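PDB 2R2A: zona occludens toxin N-terminal domain-containing protein from Neisseria meningitidis MC58, which is of uncharacterised function but, as the N-terminal domain of a membrane protein of the zonular occludens toxin family with a P-loop NTPase-like fold, probably binds nucleotide. Local coordinates for residues Lys66-Asp69 / Glu70-Ser73; Ala74-Met77 / Tyr78-Lys82; Pro110-Val113 / Gln114-Asn117. One frame throughout, in Å; residues are numbered along the deposited sequence. Where two conformers were deposited one is given.

Interaction 1: residues Lys66-Asp69 / Glu70-Ser73; sequences KSTD and EQLS
Thr68 and Gln71 face each other where the chain reverses, yet the flat amide of Gln71 plays little part: its NE2 comes only to 4.1 Å from Thr68 OG1. The carboxylate of Glu70 leads away from the opposite limb; the hydroxyls of Thr68 and Ser67 carry the contact. The motif is a tight, hairpin-like turn with an ST turn at its tip, the two limbs running roughly antiparallel (156° apart). Thr68 OG1 sits between the backbone N and the carbonyl carbon, and this chi1 of 61° brings it to the two amides that follow. Gln71 N gives Thr68 OG1 a nearly straight bond of 2.8 Å. Glu70 N gives Thr68 OG1 a more bent one of 3.1 Å. One hydroxyl thus takes the N-H groups of both Glu70 and Gln71. The backbone adds Thr68 N to Gln71 O, 2.9 Å. One step down the limb Ser67 does the same with a single amide, its OG accepting the N-H of Ser73 at 2.8 Å in an almost linear bond (171°). The same OG is hydrogen-bonded to Asp76, which ties the turn to the start of helix 77-80. Ser73 lies buried at the foot of the turn, its OG bonded to Leu64 O and His75 N. Leu72 pairs through its backbone with Glu58, and the weakly bonded strand 72-73 is the outermost at one end of the sheet within this chain. The Leu72 side chain packs on Trp80; it sets out away from the other limb, but its end returns and CD2 lies 3.8 Å from Ser67 OG.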
loop_
_atom_site.group_PDB
_atom_site.type_symbol
_atom_site.label_atom_id
_atom_site.label_comp_id
_atom_site.label_asym_id
_atom_site.label_seq_id
_atom_site.Cartn_x
_atom_site.Cartn_y
_atom_site.Cartn_z
ATOM N N LYS A 66 4.936 -14.718 -12.944
ATOM C CA LYS A 66 5.003 -13.772 -14.065
ATOM C C LYS A 66 3.590 -13.453 -14.523
ATOM O O LYS A 66 2.701 -14.296 -14.389
ATOM C CB LYS A 66 5.752 -14.387 -15.265
ATOM C CG LYS A 66 7.218 -14.764 -15.016
ATOM C CD LYS A 66 7.900 -15.291 -16.291
ATOM C CE LYS A 66 9.332 -15.763 -15.985
ATOM N NZ LYS A 66 10.036 -16.384 -17.147
ATOM N N SER A 67 3.397 -12.264 -15.099
ATOM C CA SER A 67 2.139 -11.898 -15.740
ATOM C C SER A 67 1.969 -12.583 -17.116
ATOM O O SER A 67 2.923 -13.106 -17.702
ATOM C CB SER A 67 2.036 -10.373 -15.882
ATOM O OG SER A 67 2.051 -9.756 -14.592
ATOM N N THR A 68 0.733 -12.589 -17.591
ATOM C CA THR A 68 0.371 -13.105 -18.913
ATOM C C THR A 68 -0.430 -11.980 -19.551
ATOM O O THR A 68 -0.691 -10.955 -18.891
ATOM C CB THR A 68 -0.494 -14.378 -18.761
ATOM O OG1 THR A 68 -1.697 -14.058 -18.046
ATOM C CG2 THR A 68 0.259 -15.462 -17.984
ATOM N N ASP A 69 -0.853 -12.139 -20.814
ATOM C CA ASP A 69 -1.793 -11.156 -21.374
ATOM C C ASP A 69 -3.164 -11.190 -20.665
ATOM O O ASP A 69 -3.978 -10.283 -20.875
ATOM C CB ASP A 69 -1.972 -11.292 -22.903
ATOM C CG ASP A 69 -0.656 -11.180 -23.685
ATOM O OD1 ASP A 69 0.220 -12.039 -23.463
ATOM O OD2 ASP A 69 -0.509 -10.292 -24.569
ATOM N N GLU A 70 -3.410 -12.224 -19.843
ATOM C CA GLU A 70 -4.678 -12.380 -19.083
ATOM C C GLU A 70 -4.661 -12.004 -17.582
ATOM O O GLU A 70 -5.621 -11.407 -17.085
ATOM C CB GLU A 70 -5.250 -13.799 -19.220
ATOM C CG GLU A 70 -6.699 -13.881 -18.685
ATOM C CD GLU A 70 -7.404 -15.202 -18.988
ATOM O OE1 GLU A 70 -7.642 -15.513 -20.181
ATOM O OE2 GLU A 70 -7.747 -15.919 -18.019
ATOM N N GLN A 71 -3.613 -12.375 -16.854
ATOM C CA GLN A 71 -3.576 -12.065 -15.409
ATOM C C GLN A 71 -2.278 -11.396 -15.028
ATOM O O GLN A 71 -1.210 -11.714 -15.593
ATOM C CB GLN A 71 -3.748 -13.314 -14.541
ATOM C CG GLN A 71 -4.759 -14.325 -15.059
ATOM C CD GLN A 71 -4.339 -15.739 -14.731
ATOM O OE1 GLN A 71 -4.245 -16.112 -13.557
ATOM N NE2 GLN A 71 -4.050 -16.527 -15.764
ATOM N N LEU A 72 -2.377 -10.480 -14.066
ATOM C CA LEU A 72 -1.226 -9.742 -13.606
ATOM C C LEU A 72 -0.683 -10.306 -12.298
ATOM O O LEU A 72 -1.431 -10.609 -11.358
ATOM C CB LEU A 72 -1.552 -8.269 -13.405
ATOM C CG LEU A 72 -1.854 -7.364 -14.582
ATOM C CD1 LEU A 72 -2.075 -5.965 -14.001
ATOM C CD2 LEU A 72 -0.731 -7.353 -15.606
ATOM N N SER A 73 0.633 -10.456 -12.276
ATOM C CA SER A 73 1.335 -10.826 -11.077
ATOM C C SER A 73 1.917 -9.552 -10.487
ATOM O O SER A 73 2.376 -8.669 -11.236
ATOM C CB SER A 73 2.450 -11.814 -11.418
ATOM O OG SER A 73 3.258 -12.042 -10.272
#

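Interaction 2: residues Ala74-Met77 / Tyr78-Lys82; sequences AHDM and YEWIK
Met77, a selenomethionine in this crystal, runs obliquely past the indole of Trp80, three residues on. Its CB is 3.9 Å from Trp80 CZ2, and CG, set anti to the backbone N (chi1 -166°), comes closer, 3.7 Å from the same carbon. Beyond it SE stands obliquely to the six-membered ring, 5.3 Å from the centroid, in a Met-aromatic contact; the bend at chi3 then turns CE back to 4.1 Å from Trp80 CH2. In the backbone itself, Met77 CA sits over the face of the five-membered ring, a CH-pi contact. The ring's edge is used too: Asp76 OD1, whose main partner is Ser67 OG, lies in its plane and takes a weak bond from Trp80 NE1 at 3.2 Å, the carboxylate standing 79° to the indole, while the main partner of NE1 is Ser73 O. An i to i+3 bond from Glu79 N to Asp76 O and an i to i+4 bond from Ile81 N to Met77 O hold the turn. Asp76 occupies the N-cap position, though its side chain makes no capping bond. The short helix 77-80 rests on the sheet, Met77 packing against Val91 of strand 90-93 and Ile57 of strand 55-58, with Tyr78 turned to helix 111-114.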
loop_
_atom_site.group_PDB
_atom_site.type_symbol
_atom_site.label_atom_id
_atom_site.label_comp_id
_atom_site.label_asym_id
_atom_site.label_seq_id
_atom_site.Cartn_x
_atom_site.Cartn_y
_atom_site.Cartn_z
ATOM N N ALA A 74 1.940 -9.450 -9.151
ATOM C CA ALA A 74 2.616 -8.318 -8.534
ATOM C C ALA A 74 4.122 -8.421 -8.781
ATOM O O ALA A 74 4.858 -7.427 -8.629
ATOM C CB ALA A 74 2.316 -8.250 -7.011
ATOM N N HIS A 75 4.570 -9.628 -9.145
ATOM C CA HIS A 75 5.994 -9.939 -9.158
ATOM C C HIS A 75 6.753 -9.415 -10.362
ATOM O O HIS A 75 7.966 -9.239 -10.282
ATOM C CB HIS A 75 6.253 -11.426 -8.859
ATOM C CG HIS A 75 5.800 -11.818 -7.486
ATOM N ND1 HIS A 75 6.602 -11.683 -6.371
ATOM C CD2 HIS A 75 4.610 -12.282 -7.038
ATOM C CE1 HIS A 75 5.931 -12.068 -5.297
ATOM N NE2 HIS A 75 4.715 -12.423 -5.672
ATOM N N ASP A 76 6.056 -9.143 -11.470
ATOM C CA ASP A 76 6.703 -8.459 -12.571
ATOM C C ASP A 76 6.060 -7.095 -12.833
ATOM O O ASP A 76 5.935 -6.690 -13.976
ATOM C CB ASP A 76 6.717 -9.322 -13.839
ATOM C CG ASP A 76 5.336 -9.781 -14.266
ATOM O OD1 ASP A 76 4.322 -9.385 -13.645
ATOM O OD2 ASP A 76 5.264 -10.545 -15.249
HETATM N N MSE A 77 5.681 -6.399 -11.753
HETATM C CA MSE A 77 5.110 -5.062 -11.829
HETATM C C MSE A 77 6.051 -4.116 -12.557
HETATM O O MSE A 77 5.603 -3.225 -13.271
HETATM C CB MSE A 77 4.837 -4.516 -10.424
HETATM C CG MSE A 77 3.926 -3.270 -10.390
HETATM SE SE MSE A 77 3.548 -2.761 -8.543
HETATM C CE MSE A 77 2.446 -4.265 -8.024
ATOM N N TYR A 78 7.354 -4.322 -12.364
ATOM C CA TYR A 78 8.353 -3.512 -13.022
ATOM C C TYR A 78 8.167 -3.513 -14.557
ATOM O O TYR A 78 8.570 -2.568 -15.216
ATOM C CB TYR A 78 9.772 -3.967 -12.635
ATOM C CG TYR A 78 10.175 -5.324 -13.165
ATOM C CD1 TYR A 78 9.872 -6.500 -12.459
ATOM C CD2 TYR A 78 10.897 -5.436 -14.359
ATOM C CE1 TYR A 78 10.263 -7.757 -12.954
ATOM C CE2 TYR A 78 11.273 -6.672 -14.854
ATOM C CZ TYR A 78 10.957 -7.821 -14.154
ATOM O OH TYR A 78 11.340 -9.033 -14.671
ATOM N N GLU A 79 7.548 -4.569 -15.091
ATOM C CA GLU A 79 7.303 -4.683 -16.530
ATOM C C GLU A 79 6.021 -3.935 -16.916
ATOM O O GLU A 79 6.091 -2.874 -17.546
ATOM C CB GLU A 79 7.232 -6.149 -16.975
ATOM C CG GLU A 79 8.571 -6.898 -16.998
ATOM C CD GLU A 79 8.500 -8.251 -17.732
ATOM O OE1 GLU A 79 9.485 -9.022 -17.691
ATOM O OE2 GLU A 79 7.462 -8.544 -18.368
ATOM N N TRP A 80 4.863 -4.485 -16.547
ATOM C CA TRP A 80 3.574 -3.924 -16.944
ATOM C C TRP A 80 3.224 -2.522 -16.410
ATOM O O TRP A 80 2.382 -1.854 -17.005
ATOM C CB TRP A 80 2.426 -4.889 -16.629
ATOM C CG TRP A 80 2.339 -5.399 -15.211
ATOM C CD1 TRP A 80 2.883 -6.554 -14.733
ATOM C CD2 TRP A 80 1.619 -4.808 -14.099
ATOM N NE1 TRP A 80 2.576 -6.713 -13.404
ATOM C CE2 TRP A 80 1.800 -5.666 -12.988
ATOM C CE3 TRP A 80 0.850 -3.639 -13.937
ATOM C CZ2 TRP A 80 1.235 -5.404 -11.725
ATOM C CZ3 TRP A 80 0.294 -3.374 -12.680
ATOM C CH2 TRP A 80 0.499 -4.252 -11.585
ATOM N N ILE A 81 3.823 -2.090 -15.293
ATOM C CA ILE A 81 3.546 -0.750 -14.747
ATOM C C ILE A 81 3.987 0.396 -15.691
ATOM O O ILE A 81 3.455 1.518 -15.606
ATOM C CB ILE A 81 4.082 -0.540 -13.290
ATOM C CG1 ILE A 81 3.231 0.480 -12.530
ATOM C CG2 ILE A 81 5.516 -0.060 -13.280
ATOM C CD1 ILE A 81 1.826 0.002 -12.104
ATOM N N LYS A 82 4.930 0.102 -16.589
ATOM C CA LYS A 82 5.494 1.113 -17.489
ATOM C C LYS A 82 4.685 1.283 -18.776
ATOM O O LYS A 82 4.946 2.200 -19.580
ATOM C CB LYS A 82 6.977 0.832 -17.765
ATOM C CG LYS A 82 7.679 0.355 -16.491
ATOM C CD LYS A 82 9.128 0.788 -16.338
ATOM C CE LYS A 82 9.527 0.625 -14.843
ATOM N NZ LYS A 82 10.968 0.288 -14.627
#

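Interaction 3: residues Pro110-Val113 / Gln114-Asn117; sequences PENV and QWLN
Pro110 O takes the N-H of Gln114 at 2.9 Å, an i to i+4 bond, whereas Val113 O takes that of Leu116 at 3.0 Å over three residues, as the short helix 111-114 passes into a 3-10 turn. Pro110 stands at the N-cap, and its carbonyl oxygen also accepts from Val113 N. Gln114 CG passes 3.1 Å from Pro110 O, the side chain extended beyond it in the conformer described, one of two. The indole of Trp115, its CG set between the backbone N and the carbonyl carbon (chi1 75°), folds back along the preceding turn. Its NE1 gives a weak, strongly bent bond (119°) to Asn112 O at 2.9 Å, an oxygen that also accepts from Trp100 NE1. Glu111 O meets the same ring at its edge, in plane, 3.4 Å from CD1. In what is very probably a P-loop NTPase fold, this helix lies before strand 125-130 of the parallel part of the sheet, and Trp115 and Leu116 both pack on Ile126 of that strand. The Asn112 amide runs beside the indole, pointing the same way, with the two planes 33° apart. Its two ends are held from another part of the chain, OD1 by Tyr78 N and ND2 by Ala74 O. On one face of the Trp115 ring rests its own neighbour, Leu116, with CD2 3.4 Å above the plane and offset toward the rim; Leu116 CG meanwhile lies 3.4 Å from Val113 O.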
loop_
_atom_site.group_PDB
_atom_site.type_symbol
_atom_site.label_atom_id
_atom_site.label_comp_id
_atom_site.label_asym_id
_atom_site.label_seq_id
_atom_site.Cartn_x
_atom_site.Cartn_y
_atom_site.Cartn_z
ATOM N N PRO A 110 16.628 -6.861 -6.727
ATOM C CA PRO A 110 15.800 -7.438 -7.787
ATOM C C PRO A 110 15.184 -6.366 -8.676
ATOM O O PRO A 110 15.019 -5.230 -8.255
ATOM C CB PRO A 110 14.680 -8.158 -7.029
ATOM C CG PRO A 110 15.145 -8.264 -5.622
ATOM C CD PRO A 110 16.027 -7.082 -5.396
ATOM N N GLU A 111 14.847 -6.746 -9.907
ATOM C CA GLU A 111 14.229 -5.816 -10.832
ATOM C C GLU A 111 12.920 -5.237 -10.291
ATOM O O GLU A 111 12.645 -4.055 -10.484
ATOM C CB GLU A 111 14.003 -6.482 -12.175
ATOM C CG GLU A 111 15.269 -6.595 -12.990
ATOM C CD GLU A 111 14.973 -6.837 -14.432
ATOM O OE1 GLU A 111 14.409 -5.925 -15.085
ATOM O OE2 GLU A 111 15.290 -7.947 -14.901
ATOM N N ASN A 112 12.131 -6.066 -9.597
ATOM C CA ASN A 112 10.840 -5.605 -9.030
ATOM C C ASN A 112 10.953 -4.640 -7.835
ATOM O O ASN A 112 9.961 -4.067 -7.371
ATOM C CB ASN A 112 9.898 -6.770 -8.704
ATOM C CG ASN A 112 8.427 -6.350 -8.771
ATOM O OD1 ASN A 112 8.022 -5.663 -9.711
ATOM N ND2 ASN A 112 7.627 -6.765 -7.786
ATOM N N VAL A 113 12.177 -4.446 -7.363
ATOM C CA VAL A 113 12.487 -3.426 -6.365
ATOM C C VAL A 113 13.170 -2.222 -7.006
ATOM O O VAL A 113 12.864 -1.093 -6.633
ATOM C CB VAL A 113 13.397 -4.002 -5.220
ATOM C CG1 VAL A 113 13.919 -2.916 -4.264
ATOM C CG2 VAL A 113 12.673 -5.102 -4.437
ATOM N N GLN A 114 14.088 -2.460 -7.965
ATOM C CA GLN A 114 14.918 -1.394 -8.563
ATOM C C GLN A 114 14.102 -0.217 -9.098
ATOM O O GLN A 114 14.544 0.939 -9.059
ATOM C CB GLN A 114 15.802 -1.943 -9.706
ATOM C CG GLN A 114 16.866 -2.935 -9.252
ATOM C CD GLN A 114 17.811 -3.384 -10.338
ATOM O OE1 GLN A 114 17.453 -3.450 -11.518
ATOM N NE2 GLN A 114 19.032 -3.729 -9.937
ATOM N N TRP A 115 12.929 -0.526 -9.641
ATOM C CA TRP A 115 12.084 0.479 -10.301
ATOM C C TRP A 115 11.404 1.435 -9.337
ATOM O O TRP A 115 10.971 2.517 -9.733
ATOM C CB TRP A 115 11.033 -0.199 -11.185
ATOM C CG TRP A 115 9.919 -0.821 -10.429
ATOM C CD1 TRP A 115 9.911 -2.061 -9.866
ATOM C CD2 TRP A 115 8.636 -0.242 -10.144
ATOM N NE1 TRP A 115 8.711 -2.296 -9.239
ATOM C CE2 TRP A 115 7.910 -1.194 -9.386
ATOM C CE3 TRP A 115 8.034 0.997 -10.432
ATOM C CZ2 TRP A 115 6.603 -0.963 -8.936
ATOM C CZ3 TRP A 115 6.732 1.228 -9.981
ATOM C CH2 TRP A 115 6.036 0.250 -9.228
ATOM N N LEU A 116 11.323 1.039 -8.058
ATOM C CA LEU A 116 10.553 1.779 -7.096
ATOM C C LEU A 116 11.081 3.172 -6.917
ATOM O O LEU A 116 10.301 4.117 -6.762
ATOM C CB LEU A 116 10.505 1.061 -5.739
ATOM C CG LEU A 116 9.724 -0.252 -5.705
ATOM C CD1 LEU A 116 9.862 -0.891 -4.342
ATOM C CD2 LEU A 116 8.269 -0.021 -6.020
ATOM N N ASN A 117 12.404 3.319 -6.942
ATOM C CA ASN A 117 12.969 4.623 -6.641
ATOM C C ASN A 117 12.684 5.626 -7.757
ATOM O O ASN A 117 12.849 6.821 -7.558
ATOM C CB ASN A 117 14.459 4.531 -6.318
ATOM C CG ASN A 117 15.297 4.403 -7.548
ATOM O OD1 ASN A 117 15.780 5.397 -8.084
ATOM N ND2 ASN A 117 15.448 3.183 -8.037
#

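Interaction 2 stands between the other two. Interactions 1 and 2 are continuous in the chain, with centres about 9 Å apart. Ser67 OG and Asp76 OD1 lie 2.5 Å apart in a probable hydrogen bond, and Ser73 O meets Trp80 NE1 at 2.9 Å, so the turn at 66-73 is bonded to the start of the helix and to its tryptophan. Asn112 of interaction 3 makes two probable hydrogen bonds, ND2 to Ala74 O and OD1 to Tyr78 N, each at 3.0 Å, joining helix 111-114 to helix 77-80 and the loop that leads into it. Interactions 1 and 3 do not touch, their nearest atoms being about 7 Å apart. None of the three segment pairs contains the probable P-loop, Gly12 to Thr19.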